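Local coordinates for putative Ribokinase II (Escherichia coli O6, PDB 3IQ0), which binds ATP and magnesium and, as a putative ribokinase of the pfkB family, probably transfers phosphate from ATP to a sugar substrate, at residues B[34-39]-B[67-72]; B[187-192]-B[218-223]; B[287-292]-B[304-309]. One frame throughout, in Å; residues are numbered along the deposited sequence.

Contact 1. Residues B[34-39]-B[67-72]; sequences PYPSGA and DINIHR
Pro36 meets Asn69 most closely: OD1 of the amide stands 3.1 Å from Pro36 CA and also borders Pro36 CB. The same oxygen accepts a weak, bent hydrogen bond from Ser37 N (3.3 Å from Ser37 N to Asn69 OD1, 133° at the hydrogen). ND2 of the same amide is held by Phe65 O, one turn earlier in the helix, which fixes the rotation of the amide with OD1 turned to the strand. Farther round the proline ring, Pro36 CG touches CB and CG of Arg72, 4.1 Å from CB, the two side chains crossing at about a right angle. The Arg72 tip goes on to a salt bridge with Glu298. Ile68 brings CD1 to 3.9 Å from Pro34 CG and 3.5 Å from Pro34 O, a buried carbonyl oxygen with no polar partner in the model. The contact sets helix 64-75 of the alpha/beta core against the end of strand 29-37, outermost within this chain in the four-stranded sheet that probably corresponds to the lid of ribokinase-family kinases, at 56° between segment directions. Strand 13-18 pairs with 29-37 and touches Ile68 and Asn69, while Phe25 of the second subunit packs on Pro34.

Contact 2. Residues B[187-192]-B[218-223]; sequences VLELTD and LEEGVK
Two helix-to-strand turns of the Rossmann-like alpha/beta core of the ribokinase fold meet here, where helices 178-189 and 210-220 end and the chain enters the neighbouring parallel strands 193-194 and 224-228. Side by side, the turns already begin the sheet pairing: Lys223 N donates to Asp192 O at 2.9 Å. The side chains of Asp192 and Lys223 run alongside each other in the same direction and close a salt bridge, Lys223 NZ to Asp192 OD1 at 3.1 Å. The ammonium group meets the anti side of the carboxylate, 29° out of its plane; the other oxygen, OD2, is taken by Ile164 N of strand 163-167.

Next to this pair, Val222 packs with CG1 against Asp192 O and with CG2 4.1 Å from Leu188 CD1, an apolar patch extended by Tyr194 and Phe217. Thr191 OG1 folds back to Val187 O at 2.8 Å from above its carbonyl plane, while Leu190 N reaches that oxygen from the opposite face. Where the two helices end, Glu220 and Glu189 lie obliquely across from each other, their carboxylate planes 48° apart. Glu189 OE1 lies 3.2 Å from Glu220 CG and 3.6 Å from Glu220 OE2. A water lies between the turns, 2.7 Å from Thr191 O and close to Glu220 OE1; which acceptors take its protons is not settled.

The chemistry is therefore uneven. An ion pair joins the turns where the strands start, whereas two carboxylates crowd together near the helix ends, a closeness that could raise the proton affinity of one of them.

Contact 3. Residues B[287-292]-B[304-309]; sequences GALAVT and MEIETF. With ATP (adenosine-5'-triphosphate), chain G.
Leu289 and Phe309 overlap side by side, pointing opposite ways, and the leucine can be followed outward from its backbone. Its CB leaves helix 276-290 toward the 304-309 segment, and CG, anti to the carbonyl carbon and beside the backbone N (chi1 -80°), stands over one face of the Phe309 ring. This is a CH-pi contact, 4.0 Å from Leu289 CG to the ring centroid and 16° off the normal. At the tip the two methyls part. CD2 presses on the ring atoms CD1 and CE1, 3.4 Å from Phe309 CD1, while CD1 reaches Phe309 CB and lies 4.0 Å from Ile306 CA on the helix backbone. Anti to its own backbone N (chi1 177°), Phe309 CG is sent out from the helix toward segment 287-292, and beyond it the ring atoms CE2 and CZ meet Ala288, with CZ 3.9 Å from Ala288 CB.

That alanine faces ATP as well: its CB is 3.9 Å from N3 of the adenine. Gly287 CA approaches the ribose at 3.4 Å from ATP O4', and Val291 CG1 touches the base near N7. Phe309 is thus a second-shell residue, packed behind a first-shell wall of the nucleotide pocket. Tyr248 meets the Phe309 ring edge-to-face. Helix 303-312 packs against helix 276-290, with Ile306 reaching Tyr282 and Ala285, while helix 258-271 touches Ala290 and Val291.

How the contacts relate
The three contacts follow one another along the chain without overlap, and none touches another. Contacts 1 and 2 lie on opposite sides of the chain's centre, their own centres about 32 Å apart; contact 3 is about 21 Å from contact 1 and about 30 Å from contact 2, centre to centre. Contact 1 joins the small four-stranded sheet, near the second subunit, to a helix of the main domain. Contact 2 lies where two helices lead into neighbouring parallel strands of the nine-stranded sheet. Contact 3 pairs two C-terminal helices beside the nucleotide. The side chain of Ser37 in contact 1 is about 10 Å from ATP, consistent with a catalytic cleft between sheet and core.

Contact 1. Residues B[34-39]-B[67-72]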
loop_
_atom_site.group_PDB
_atom_site.type_symbol
_atom_site.label_atom_id
_atom_site.label_comp_id
_atom_site.label_asym_id
_atom_site.label_seq_id
_atom_site.Cartn_x
_atom_site.Cartn_y
_atom_site.Cartn_z
ATOM N N PRO B 34 1.642 12.774 1.583
ATOM C CA PRO B 34 0.488 12.086 2.162
ATOM C C PRO B 34 -0.339 13.044 3.005
ATOM O O PRO B 34 0.167 14.066 3.461
ATOM C CB PRO B 34 1.135 11.013 3.025
ATOM C CG PRO B 34 2.333 11.733 3.557
ATOM C CD PRO B 34 2.875 12.392 2.295
ATOM N N TYR B 35 -1.603 12.697 3.208
ATOM C CA TYR B 35 -2.511 13.493 4.020
ATOM C C TYR B 35 -3.143 12.573 5.051
ATOM O O TYR B 35 -3.523 11.445 4.732
ATOM C CB TYR B 35 -3.604 14.120 3.144
ATOM C CG TYR B 35 -3.133 15.312 2.350
ATOM C CD1 TYR B 35 -2.966 16.554 2.960
ATOM C CD2 TYR B 35 -2.819 15.195 0.998
ATOM C CE1 TYR B 35 -2.492 17.651 2.247
ATOM C CE2 TYR B 35 -2.347 16.286 0.272
ATOM C CZ TYR B 35 -2.184 17.510 0.906
ATOM O OH TYR B 35 -1.696 18.588 0.208
ATOM N N PRO B 36 -3.249 13.032 6.307
ATOM C CA PRO B 36 -3.847 12.220 7.369
ATOM C C PRO B 36 -5.285 11.879 6.996
ATOM O O PRO B 36 -6.024 12.738 6.544
ATOM C CB PRO B 36 -3.780 13.138 8.587
ATOM C CG PRO B 36 -2.637 14.033 8.291
ATOM C CD PRO B 36 -2.805 14.333 6.831
ATOM N N SER B 37 -5.690 10.630 7.177
ATOM C CA SER B 37 -7.054 10.264 6.822
ATOM C C SER B 37 -7.579 9.082 7.636
ATOM O O SER B 37 -6.921 8.611 8.562
ATOM C CB SER B 37 -7.130 9.959 5.323
ATOM O OG SER B 37 -8.473 9.913 4.874
ATOM N N GLY B 38 -8.768 8.606 7.283
ATOM C CA GLY B 38 -9.370 7.506 8.017
ATOM C C GLY B 38 -10.559 8.044 8.793
ATOM O O GLY B 38 -10.400 8.894 9.671
ATOM N N ALA B 39 -11.751 7.548 8.467
ATOM C CA ALA B 39 -12.983 7.989 9.107
ATOM C C ALA B 39 -12.850 8.227 10.613
ATOM O O ALA B 39 -13.154 9.319 11.095
ATOM C CB ALA B 39 -14.115 6.982 8.826
ATOM N N ASP B 67 3.647 8.065 11.046
ATOM C CA ASP B 67 4.049 9.225 11.834
ATOM C C ASP B 67 3.260 10.496 11.549
ATOM O O ASP B 67 2.946 11.251 12.468
ATOM C CB ASP B 67 5.536 9.532 11.627
ATOM C CG ASP B 67 6.437 8.406 12.087
ATOM O OD1 ASP B 67 5.955 7.506 12.808
ATOM O OD2 ASP B 67 7.638 8.428 11.734
ATOM N N ILE B 68 2.945 10.751 10.285
ATOM C CA ILE B 68 2.209 11.966 9.965
ATOM C C ILE B 68 0.839 11.974 10.645
ATOM O O ILE B 68 0.357 13.025 11.065
ATOM C CB ILE B 68 2.054 12.166 8.439
ATOM C CG1 ILE B 68 1.570 13.589 8.164
ATOM C CG2 ILE B 68 1.085 11.142 7.860
ATOM C CD1 ILE B 68 1.486 13.943 6.712
ATOM N N ASN B 69 0.214 10.806 10.769
ATOM C CA ASN B 69 -1.083 10.736 11.434
ATOM C C ASN B 69 -0.926 10.937 12.938
ATOM O O ASN B 69 -1.683 11.693 13.545
ATOM C CB ASN B 69 -1.767 9.402 11.151
ATOM C CG ASN B 69 -2.346 9.336 9.753
ATOM O OD1 ASN B 69 -3.349 9.989 9.451
ATOM N ND2 ASN B 69 -1.712 8.558 8.889
ATOM N N ILE B 70 0.062 10.277 13.538
ATOM C CA ILE B 70 0.286 10.421 14.972
ATOM C C ILE B 70 0.642 11.858 15.340
ATOM O O ILE B 70 0.174 12.372 16.354
ATOM C CB ILE B 70 1.406 9.487 15.481
ATOM C CG1 ILE B 70 0.914 8.040 15.481
ATOM C CG2 ILE B 70 1.822 9.888 16.896
ATOM C CD1 ILE B 70 1.975 7.025 15.859
ATOM N N HIS B 71 1.465 12.502 14.515
ATOM C CA HIS B 71 1.879 13.882 14.758
ATOM C C HIS B 71 0.707 14.857 14.675
ATOM O O HIS B 71 0.547 15.731 15.534
ATOM C CB HIS B 71 2.951 14.301 13.746
ATOM C CG HIS B 71 4.257 13.586 13.908
ATOM N ND1 HIS B 71 5.262 13.659 12.971
ATOM C CD2 HIS B 71 4.719 12.787 14.898
ATOM C CE1 HIS B 71 6.292 12.932 13.375
ATOM N NE2 HIS B 71 5.987 12.393 14.540
ATOM N N ARG B 72 -0.101 14.713 13.632
ATOM C CA ARG B 72 -1.260 15.578 13.430
ATOM C C ARG B 72 -2.248 15.448 14.588
ATOM O O ARG B 72 -2.663 16.442 15.168
ATOM C CB ARG B 72 -1.965 15.228 12.114
ATOM C CG ARG B 72 -3.381 15.784 12.007
ATOM C CD ARG B 72 -3.392 17.303 11.972
ATOM N NE ARG B 72 -3.325 17.804 10.606
ATOM C CZ ARG B 72 -4.388 18.113 9.868
ATOM N NH1 ARG B 72 -5.612 17.988 10.363
ATOM N NH2 ARG B 72 -4.224 18.535 8.622
#

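Contact 2. Residues B[187-192]-B[218-223]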
loop_
_atom_site.group_PDB
_atom_site.type_symbol
_atom_site.label_atom_id
_atom_site.label_comp_id
_atom_site.label_asym_id
_atom_site.label_seq_id
_atom_site.Cartn_x
_atom_site.Cartn_y
_atom_site.Cartn_z
ATOM N N VAL B 187 -23.747 -4.337 16.923
ATOM C CA VAL B 187 -23.408 -3.005 17.408
ATOM C C VAL B 187 -24.640 -2.118 17.527
ATOM O O VAL B 187 -24.775 -1.359 18.486
ATOM C CB VAL B 187 -22.390 -2.323 16.473
ATOM C CG1 VAL B 187 -22.171 -0.878 16.905
ATOM C CG2 VAL B 187 -21.070 -3.092 16.495
ATOM N N LEU B 188 -25.537 -2.217 16.553
ATOM C CA LEU B 188 -26.754 -1.414 16.553
ATOM C C LEU B 188 -27.600 -1.630 17.804
ATOM O O LEU B 188 -28.185 -0.684 18.335
ATOM C CB LEU B 188 -27.595 -1.723 15.309
ATOM C CG LEU B 188 -28.915 -0.951 15.189
ATOM C CD1 LEU B 188 -28.632 0.539 15.282
ATOM C CD2 LEU B 188 -29.614 -1.289 13.878
ATOM N N GLU B 189 -27.663 -2.871 18.275
ATOM C CA GLU B 189 -28.458 -3.204 19.455
ATOM C C GLU B 189 -27.873 -2.613 20.741
ATOM O O GLU B 189 -28.556 -2.523 21.760
ATOM C CB GLU B 189 -28.577 -4.726 19.587
ATOM C CG GLU B 189 -29.011 -5.439 18.312
ATOM C CD GLU B 189 -30.352 -4.959 17.781
ATOM O OE1 GLU B 189 -31.366 -5.108 18.493
ATOM O OE2 GLU B 189 -30.389 -4.432 16.645
ATOM N N LEU B 190 -26.609 -2.207 20.686
ATOM C CA LEU B 190 -25.939 -1.626 21.845
ATOM C C LEU B 190 -25.711 -0.135 21.647
ATOM O O LEU B 190 -25.050 0.516 22.461
ATOM C CB LEU B 190 -24.591 -2.307 22.068
ATOM C CG LEU B 190 -24.609 -3.814 22.307
ATOM C CD1 LEU B 190 -23.182 -4.336 22.317
ATOM C CD2 LEU B 190 -25.311 -4.121 23.621
ATOM N N THR B 191 -26.267 0.401 20.565
ATOM C CA THR B 191 -26.120 1.811 20.228
ATOM C C THR B 191 -27.150 2.716 20.888
ATOM O O THR B 191 -28.334 2.382 20.974
ATOM C CB THR B 191 -26.211 2.009 18.705
ATOM O OG1 THR B 191 -25.084 1.381 18.088
ATOM C CG2 THR B 191 -26.240 3.499 18.349
ATOM N N ASP B 192 -26.693 3.879 21.341
ATOM C CA ASP B 192 -27.574 4.850 21.976
ATOM C C ASP B 192 -27.854 5.975 20.993
ATOM O O ASP B 192 -28.955 6.528 20.957
ATOM C CB ASP B 192 -26.914 5.416 23.236
ATOM C CG ASP B 192 -26.580 4.340 24.255
ATOM O OD1 ASP B 192 -27.520 3.715 24.783
ATOM O OD2 ASP B 192 -25.378 4.114 24.520
ATOM N N LEU B 218 -35.610 3.350 17.358
ATOM C CA LEU B 218 -36.002 3.933 18.629
ATOM C C LEU B 218 -36.732 2.908 19.497
ATOM O O LEU B 218 -36.531 2.852 20.714
ATOM C CB LEU B 218 -36.890 5.159 18.395
ATOM C CG LEU B 218 -36.253 6.329 17.637
ATOM C CD1 LEU B 218 -37.295 7.410 17.373
ATOM C CD2 LEU B 218 -35.090 6.891 18.451
ATOM N N GLU B 219 -37.592 2.103 18.883
ATOM C CA GLU B 219 -38.312 1.090 19.645
ATOM C C GLU B 219 -37.321 0.083 20.211
ATOM O O GLU B 219 -37.447 -0.349 21.357
ATOM C CB GLU B 219 -39.340 0.367 18.765
ATOM C CG GLU B 219 -39.552 -1.097 19.150
ATOM C CD GLU B 219 -40.987 -1.557 19.002
ATOM O OE1 GLU B 219 -41.615 -1.247 17.970
ATOM O OE2 GLU B 219 -41.494 -2.229 19.925
ATOM N N GLU B 220 -36.330 -0.280 19.403
ATOM C CA GLU B 220 -35.327 -1.250 19.818
ATOM C C GLU B 220 -34.459 -0.770 20.977
ATOM O O GLU B 220 -33.956 -1.579 21.755
ATOM C CB GLU B 220 -34.457 -1.631 18.623
ATOM C CG GLU B 220 -33.337 -2.597 18.946
ATOM C CD GLU B 220 -32.165 -1.925 19.637
ATOM O OE1 GLU B 220 -31.572 -0.993 19.042
ATOM O OE2 GLU B 220 -31.837 -2.335 20.776
ATOM N N GLY B 221 -34.278 0.540 21.103
ATOM C CA GLY B 221 -33.465 1.037 22.202
ATOM C C GLY B 221 -32.638 2.267 21.890
ATOM O O GLY B 221 -32.174 2.950 22.802
ATOM N N VAL B 222 -32.432 2.543 20.607
ATOM C CA VAL B 222 -31.662 3.712 20.215
ATOM C C VAL B 222 -32.413 4.941 20.707
ATOM O O VAL B 222 -33.610 5.092 20.459
ATOM C CB VAL B 222 -31.493 3.778 18.680
ATOM C CG1 VAL B 222 -30.726 5.034 18.291
ATOM C CG2 VAL B 222 -30.759 2.542 18.191
ATOM N N LYS B 223 -31.713 5.813 21.418
ATOM C CA LYS B 223 -32.334 7.008 21.960
ATOM C C LYS B 223 -32.398 8.158 20.965
ATOM O O LYS B 223 -33.360 8.924 20.955
ATOM C CB LYS B 223 -31.586 7.446 23.222
ATOM C CG LYS B 223 -31.601 6.392 24.322
ATOM C CD LYS B 223 -30.763 6.798 25.525
ATOM C CE LYS B 223 -30.757 5.699 26.584
ATOM N NZ LYS B 223 -30.267 4.394 26.045
HETATM O O HOH W 1 -29.907 0.229 20.457
#

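Contact 3. Residues B[287-292]-B[304-309]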
loop_
_atom_site.group_PDB
_atom_site.type_symbol
_atom_site.label_atom_id
_atom_site.label_comp_id
_atom_site.label_asym_id
_atom_site.label_seq_id
_atom_site.Cartn_x
_atom_site.Cartn_y
_atom_site.Cartn_z
ATOM N N GLY B 287 -20.289 20.104 8.792
ATOM C CA GLY B 287 -20.195 19.327 7.576
ATOM C C GLY B 287 -20.162 20.219 6.348
ATOM O O GLY B 287 -19.513 19.893 5.356
ATOM N N ALA B 288 -20.866 21.343 6.412
ATOM C CA ALA B 288 -20.917 22.281 5.292
ATOM C C ALA B 288 -19.541 22.893 5.073
ATOM O O ALA B 288 -19.057 22.981 3.946
ATOM C CB ALA B 288 -21.934 23.375 5.571
ATOM N N LEU B 289 -18.919 23.326 6.164
ATOM C CA LEU B 289 -17.593 23.919 6.099
ATOM C C LEU B 289 -16.579 22.898 5.608
ATOM O O LEU B 289 -15.701 23.214 4.803
ATOM C CB LEU B 289 -17.178 24.424 7.484
ATOM C CG LEU B 289 -17.772 25.775 7.881
ATOM C CD1 LEU B 289 -17.430 26.094 9.328
ATOM C CD2 LEU B 289 -17.214 26.854 6.943
ATOM N N ALA B 290 -16.706 21.675 6.104
ATOM C CA ALA B 290 -15.806 20.586 5.748
ATOM C C ALA B 290 -15.617 20.384 4.245
ATOM O O ALA B 290 -14.488 20.286 3.764
ATOM C CB ALA B 290 -16.300 19.294 6.378
ATOM N N VAL B 291 -16.719 20.322 3.507
ATOM C CA VAL B 291 -16.650 20.084 2.069
ATOM C C VAL B 291 -16.070 21.227 1.242
ATOM O O VAL B 291 -15.855 21.061 0.043
ATOM C CB VAL B 291 -18.048 19.709 1.487
ATOM C CG1 VAL B 291 -18.663 18.588 2.314
ATOM C CG2 VAL B 291 -18.963 20.926 1.445
ATOM N N THR B 292 -15.798 22.371 1.866
ATOM C CA THR B 292 -15.252 23.507 1.120
ATOM C C THR B 292 -13.740 23.454 0.911
ATOM O O THR B 292 -13.194 24.260 0.162
ATOM C CB THR B 292 -15.598 24.868 1.789
ATOM O OG1 THR B 292 -14.913 24.984 3.044
ATOM C CG2 THR B 292 -17.099 24.992 2.013
HETATM N N MSE B 304 -15.875 28.415 17.199
HETATM C CA MSE B 304 -16.295 29.730 16.738
HETATM C C MSE B 304 -16.237 29.929 15.229
HETATM O O MSE B 304 -16.834 30.869 14.701
HETATM C CB MSE B 304 -15.530 30.832 17.468
HETATM C CG MSE B 304 -15.992 30.992 18.915
HETATM SE SE MSE B 304 -17.956 31.013 19.156
HETATM C CE MSE B 304 -18.243 32.904 18.896
ATOM N N GLU B 305 -15.536 29.052 14.515
ATOM C CA GLU B 305 -15.515 29.189 13.062
ATOM C C GLU B 305 -16.909 28.777 12.609
ATOM O O GLU B 305 -17.475 29.381 11.711
ATOM C CB GLU B 305 -14.441 28.297 12.426
ATOM C CG GLU B 305 -13.034 28.633 12.902
ATOM C CD GLU B 305 -11.941 27.812 12.232
ATOM O OE1 GLU B 305 -12.118 26.589 12.059
ATOM O OE2 GLU B 305 -10.886 28.402 11.893
ATOM N N ILE B 306 -17.466 27.754 13.252
ATOM C CA ILE B 306 -18.811 27.287 12.923
ATOM C C ILE B 306 -19.810 28.391 13.289
ATOM O O ILE B 306 -20.705 28.735 12.514
ATOM C CB ILE B 306 -19.177 26.018 13.731
ATOM C CG1 ILE B 306 -18.163 24.899 13.451
ATOM C CG2 ILE B 306 -20.586 25.563 13.371
ATOM C CD1 ILE B 306 -18.376 23.657 14.313
ATOM N N GLU B 307 -19.631 28.943 14.483
ATOM C CA GLU B 307 -20.484 30.000 15.010
ATOM C C GLU B 307 -20.588 31.174 14.028
ATOM O O GLU B 307 -21.684 31.633 13.694
ATOM C CB GLU B 307 -19.911 30.473 16.348
ATOM C CG GLU B 307 -20.838 31.324 17.191
ATOM C CD GLU B 307 -21.138 32.670 16.568
ATOM O OE1 GLU B 307 -20.184 33.363 16.147
ATOM O OE2 GLU B 307 -22.333 33.036 16.514
ATOM N N THR B 308 -19.442 31.656 13.570
ATOM C CA THR B 308 -19.408 32.767 12.635
ATOM C C THR B 308 -20.021 32.363 11.296
ATOM O O THR B 308 -20.745 33.140 10.673
ATOM C CB THR B 308 -17.967 33.244 12.422
ATOM O OG1 THR B 308 -17.157 32.135 12.019
ATOM C CG2 THR B 308 -17.406 33.825 13.700
ATOM N N PHE B 309 -19.728 31.145 10.854
ATOM C CA PHE B 309 -20.274 30.637 9.599
ATOM C C PHE B 309 -21.794 30.764 9.657
ATOM O O PHE B 309 -22.427 31.312 8.755
ATOM C CB PHE B 309 -19.882 29.167 9.424
ATOM C CG PHE B 309 -20.461 28.519 8.196
ATOM C CD1 PHE B 309 -19.971 28.823 6.927
ATOM C CD2 PHE B 309 -21.492 27.593 8.307
ATOM C CE1 PHE B 309 -20.501 28.209 5.789
ATOM C CE2 PHE B 309 -22.029 26.975 7.180
ATOM C CZ PHE B 309 -21.533 27.282 5.922
HETATM P PG ATP G . -19.735 9.520 4.778
HETATM O O1G ATP G . -18.538 10.243 4.221
HETATM O O2G ATP G . -19.865 8.127 4.216
HETATM O O3G ATP G . -19.655 9.446 6.303
HETATM P PB ATP G . -22.385 10.806 5.015
HETATM O O1B ATP G . -23.519 10.525 4.077
HETATM O O2B ATP G . -22.361 10.214 6.381
HETATM O O3B ATP G . -20.996 10.399 4.308
HETATM P PA ATP G . -22.868 13.456 4.057
HETATM O O1A ATP G . -21.982 13.514 2.832
HETATM O O2A ATP G . -24.319 13.191 3.925
HETATM O O3A ATP G . -22.245 12.378 5.107
HETATM O "O5'" ATP G . -22.750 14.666 5.393
HETATM C "C5'" ATP G . -22.320 15.382 6.460
HETATM C "C4'" ATP G . -23.367 16.432 6.736
HETATM O "O4'" ATP G . -22.575 17.460 6.126
HETATM C "C3'" ATP G . -24.673 16.560 5.877
HETATM O "O3'" ATP G . -25.827 15.965 6.445
HETATM C "C2'" ATP G . -24.750 18.009 5.668
HETATM O "O2'" ATP G . -25.367 18.652 6.791
HETATM C "C1'" ATP G . -23.331 18.434 5.442
HETATM N N9 ATP G . -22.981 18.417 3.963
HETATM C C8 ATP G . -22.409 17.407 3.198
HETATM N N7 ATP G . -22.254 17.770 1.915
HETATM C C5 ATP G . -22.706 19.018 1.808
HETATM C C6 ATP G . -22.861 20.044 0.720
HETATM N N6 ATP G . -22.451 19.744 -0.512
HETATM N N1 ATP G . -23.419 21.303 1.031
HETATM C C2 ATP G . -23.860 21.660 2.308
HETATM N N3 ATP G . -23.747 20.746 3.359
HETATM C C4 ATP G . -23.203 19.455 3.162
#